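Local structure of lysine-sensitive aspartokinase 3 (Escherichia coli, 2J0W) at the interface of chains A and B. The protein catalyses the ATP-dependent phosphorylation of L-aspartate to 4-phospho-L-aspartate, the first step towards lysine, and is feedback-inhibited by lysine. Coordinates in Å, arbitrary orientation; residue numbers count along the deposited sequence, not the author numbering. Chains: chain A/B, Lysine-sensitive aspartokinase 3.

The interface of chains A and B. Residues chain A 250, 254, 340-341, 422-423, 426; chain B 314, 344-346, 348.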
ATOM      1  N   GLU A 250      16.529   1.549   8.227  1.00 53.63           N
ATOM      2  CA  GLU A 250      15.436   0.640   7.926  1.00 57.97           C
ATOM      3  C   GLU A 250      15.536  -0.669   8.701  1.00 62.05           C
ATOM      4  O   GLU A 250      14.515  -1.314   8.965  1.00 63.28           O
ATOM      5  CB  GLU A 250      15.359   0.380   6.415  1.00 53.91           C
ATOM      6  CG  GLU A 250      14.548   1.441   5.662  1.00 67.59           C
ATOM      7  CD  GLU A 250      14.270   1.081   4.201  1.00 72.67           C
ATOM      8  OE1 GLU A 250      14.068  -0.118   3.907  1.00 72.21           O
ATOM      9  OE2 GLU A 250      14.232   2.003   3.349  1.00 68.74           O
ATOM     10  N   PHE A 254      12.517  -1.895  11.177  1.00 41.14           N
ATOM     11  CA  PHE A 254      11.815  -3.158  11.000  1.00 40.10           C
ATOM     12  C   PHE A 254      12.146  -4.260  11.987  1.00 39.77           C
ATOM     13  O   PHE A 254      11.748  -5.410  11.788  1.00 43.13           O
ATOM     14  CB  PHE A 254      11.998  -3.660   9.572  1.00 42.31           C
ATOM     15  CG  PHE A 254      11.413  -2.734   8.540  1.00 52.63           C
ATOM     16  CD1 PHE A 254      12.180  -2.285   7.468  1.00 54.15           C
ATOM     17  CD2 PHE A 254      10.107  -2.275   8.661  1.00 48.63           C
ATOM     18  CE1 PHE A 254      11.651  -1.387   6.536  1.00 51.25           C
ATOM     19  CE2 PHE A 254       9.571  -1.377   7.733  1.00 47.48           C
ATOM     20  CZ  PHE A 254      10.347  -0.934   6.671  1.00 46.35           C
ATOM     21  N   ASP A 340       4.002   2.027   8.999  1.00 63.17           N
ATOM     22  CA  ASP A 340       5.195   1.892   8.168  1.00 60.07           C
ATOM     23  C   ASP A 340       4.873   1.105   6.906  1.00 58.57           C
ATOM     24  O   ASP A 340       5.484   1.322   5.865  1.00 61.40           O
ATOM     25  CB  ASP A 340       6.306   1.116   8.895  1.00 63.16           C
ATOM     26  CG  ASP A 340       6.711   1.733  10.218  1.00 69.42           C
ATOM     27  OD1 ASP A 340       7.104   2.920  10.250  1.00 77.10           O
ATOM     28  OD2 ASP A 340       6.659   1.007  11.231  1.00 66.48           O
ATOM     29  N   LEU A 341       3.928   0.177   7.004  1.00 53.71           N
ATOM     30  CA  LEU A 341       3.599  -0.668   5.870  1.00 55.88           C
ATOM     31  C   LEU A 341       2.113  -0.780   5.513  1.00 55.04           C
ATOM     32  O   LEU A 341       1.308  -1.263   6.310  1.00 52.31           O
ATOM     33  CB  LEU A 341       4.181  -2.075   6.104  1.00 56.47           C
ATOM     34  CG  LEU A 341       5.711  -2.199   6.183  1.00 61.02           C
ATOM     35  CD1 LEU A 341       6.107  -3.604   6.604  1.00 61.86           C
ATOM     36  CD2 LEU A 341       6.318  -1.870   4.836  1.00 56.53           C
ATOM     37  N   ALA A 422       8.059   0.366  -2.682  1.00 50.65           N
ATOM     38  CA  ALA A 422       8.139   1.744  -2.243  1.00 50.87           C
ATOM     39  C   ALA A 422       9.561   2.174  -1.909  1.00 54.95           C
ATOM     40  O   ALA A 422       9.862   3.363  -1.895  1.00 57.17           O
ATOM     41  CB  ALA A 422       7.232   1.952  -1.047  1.00 52.34           C
ATOM     42  N   SER A 423      10.423   1.205  -1.630  1.00 55.58           N
ATOM     43  CA  SER A 423      11.809   1.516  -1.305  1.00 56.66           C
ATOM     44  C   SER A 423      12.776   0.540  -1.951  1.00 58.00           C
ATOM     45  O   SER A 423      12.570  -0.675  -1.942  1.00 57.64           O
ATOM     46  CB  SER A 423      12.001   1.533   0.213  1.00 58.06           C
ATOM     47  OG  SER A 423      13.352   1.805   0.534  1.00 67.95           O
ATOM     48  N   ASN A 426      14.212  -2.166   0.845  1.00 55.44           N
ATOM     49  CA  ASN A 426      13.583  -3.277   1.557  1.00 54.81           C
ATOM     50  C   ASN A 426      12.388  -3.968   0.913  1.00 54.00           C
ATOM     51  O   ASN A 426      11.715  -3.425   0.035  1.00 49.40           O
ATOM     52  CB  ASN A 426      13.122  -2.806   2.929  1.00 51.52           C
ATOM     53  CG  ASN A 426      11.758  -2.151   2.873  1.00 54.92           C
ATOM     54  OD1 ASN A 426      10.759  -2.801   2.536  1.00 47.66           O
ATOM     55  ND2 ASN A 426      11.705  -0.858   3.185  1.00 57.17           N
TER
ATOM     56  N   HIS B 314       7.955  10.072  -2.389  1.00 81.83           N
ATOM     57  CA  HIS B 314       8.807  10.137  -1.213  1.00 87.01           C
ATOM     58  C   HIS B 314       8.492  11.523  -0.657  1.00 89.37           C
ATOM     59  O   HIS B 314       8.064  12.395  -1.408  1.00 91.77           O
ATOM     60  CB  HIS B 314      10.267  10.026  -1.637  1.00 87.91           C
ATOM     61  CG  HIS B 314      10.590   8.751  -2.352  1.00 84.94           C
ATOM     62  ND1 HIS B 314      10.741   7.549  -1.698  1.00 88.70           N
ATOM     63  CD2 HIS B 314      10.779   8.491  -3.668  1.00 84.67           C
ATOM     64  CE1 HIS B 314      11.010   6.600  -2.581  1.00 87.01           C
ATOM     65  NE2 HIS B 314      11.037   7.146  -3.781  1.00 86.61           N
ATOM     66  N   THR B 344       3.395   0.904   0.315  1.00 60.70           N
ATOM     67  CA  THR B 344       4.163   1.908   1.066  1.00 58.24           C
ATOM     68  C   THR B 344       5.340   1.365   1.864  1.00 55.96           C
ATOM     69  O   THR B 344       5.516   0.161   2.021  1.00 56.84           O
ATOM     70  CB  THR B 344       3.272   2.687   2.066  1.00 56.56           C
ATOM     71  OG1 THR B 344       2.763   1.790   3.061  1.00 54.45           O
ATOM     72  CG2 THR B 344       2.111   3.341   1.356  1.00 57.29           C
ATOM     73  N   SER B 345       6.155   2.285   2.355  1.00 54.36           N
ATOM     74  CA  SER B 345       7.302   1.955   3.185  1.00 54.70           C
ATOM     75  C   SER B 345       7.644   3.245   3.917  1.00 55.96           C
ATOM     76  O   SER B 345       8.420   4.084   3.430  1.00 57.15           O
ATOM     77  CB  SER B 345       8.487   1.476   2.346  1.00 53.01           C
ATOM     78  OG  SER B 345       9.592   1.163   3.189  1.00 52.54           O
ATOM     79  N   GLU B 346       7.038   3.393   5.092  1.00 56.52           N
ATOM     80  CA  GLU B 346       7.203   4.581   5.920  1.00 56.92           C
ATOM     81  C   GLU B 346       6.546   5.725   5.192  1.00 56.37           C
ATOM     82  O   GLU B 346       5.338   5.712   4.995  1.00 55.41           O
ATOM     83  CB  GLU B 346       8.669   4.910   6.151  1.00 55.71           C
ATOM     84  CG  GLU B 346       9.386   3.879   6.989  1.00 65.02           C
ATOM     85  CD  GLU B 346      10.780   4.312   7.368  1.00 62.63           C
ATOM     86  OE1 GLU B 346      10.910   5.256   8.181  1.00 62.13           O
ATOM     87  OE2 GLU B 346      11.740   3.708   6.841  1.00 57.99           O
ATOM     88  N   SER B 348       7.236   6.607   2.047  1.00 67.84           N
ATOM     89  CA  SER B 348       7.433   6.433   0.611  1.00 68.32           C
ATOM     90  C   SER B 348       6.227   5.646   0.130  1.00 66.25           C
ATOM     91  O   SER B 348       5.994   4.530   0.588  1.00 70.69           O
ATOM     92  CB  SER B 348       8.709   5.639   0.361  1.00 68.07           C
ATOM     93  OG  SER B 348       9.723   6.052   1.267  1.00 77.80           O
TER
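A:Asn426 points its side-chain amide at B:Ser345 across the ACT-domain interface of the homodimer. Its amide nitrogen ND2 gives a hydrogen bond to the hydroxyl OG of B:Ser345, 2.9 Å away. The hydroxyl lies almost in the amide plane. On B:Ser345, OG stands anti to the backbone N (chi1 180°), which carries it out of strand 341-345 towards chain A. The same A:Asn426 ND2 also donates within its own chain, to the carboxylate oxygen OE1 of A:Glu250 at 2.6 Å. This second acceptor is again close to the amide plane, but the nitrogen approaches from above the carboxylate plane. The two bonds fix the rotation of the amide. An alanine here would probably leave the B:Ser345 hydroxyl without this donor and A:Glu250 freer to turn. The other carboxylate oxygen of A:Glu250, OE2, accepts from A:Ser423 OG on its syn lone pair. A:Glu250 OE1 also lies in plane at the edge of the A:Phe254 ring.

A:Ala422 rests its methyl on the chain B backbone at B:Thr344 and B:Ser348, and against B:Ser345, with CB 3.6 Å from B:Ser345 CB. A:Leu341 brings its CD2 branch towards the carbonyl oxygen of B:Thr344.

A backbone hydrogen bond joins the chains on the far side of the patch. B:Glu346 N donates to the carbonyl O of A:Asp340 at 2.7 Å, nearly straight at 175°. A:Asp340, B:Ser345 and B:Glu346 belong to the site where inhibitory lysine binds between subunits; no lysine is bound in this R-state structure. The B:Glu346 side chain runs extended beyond CG, across A:Asp340 and towards A:Glu250. Its carboxylate is turned nearly perpendicular to both of theirs. Such neighbouring acids may raise one another's pKa. The near approach to A:Glu250 is by carbon: B:Glu346 OE2 lies 3.8 Å from A:Glu250 CG, while the two OE2 atoms are 4.6 Å apart.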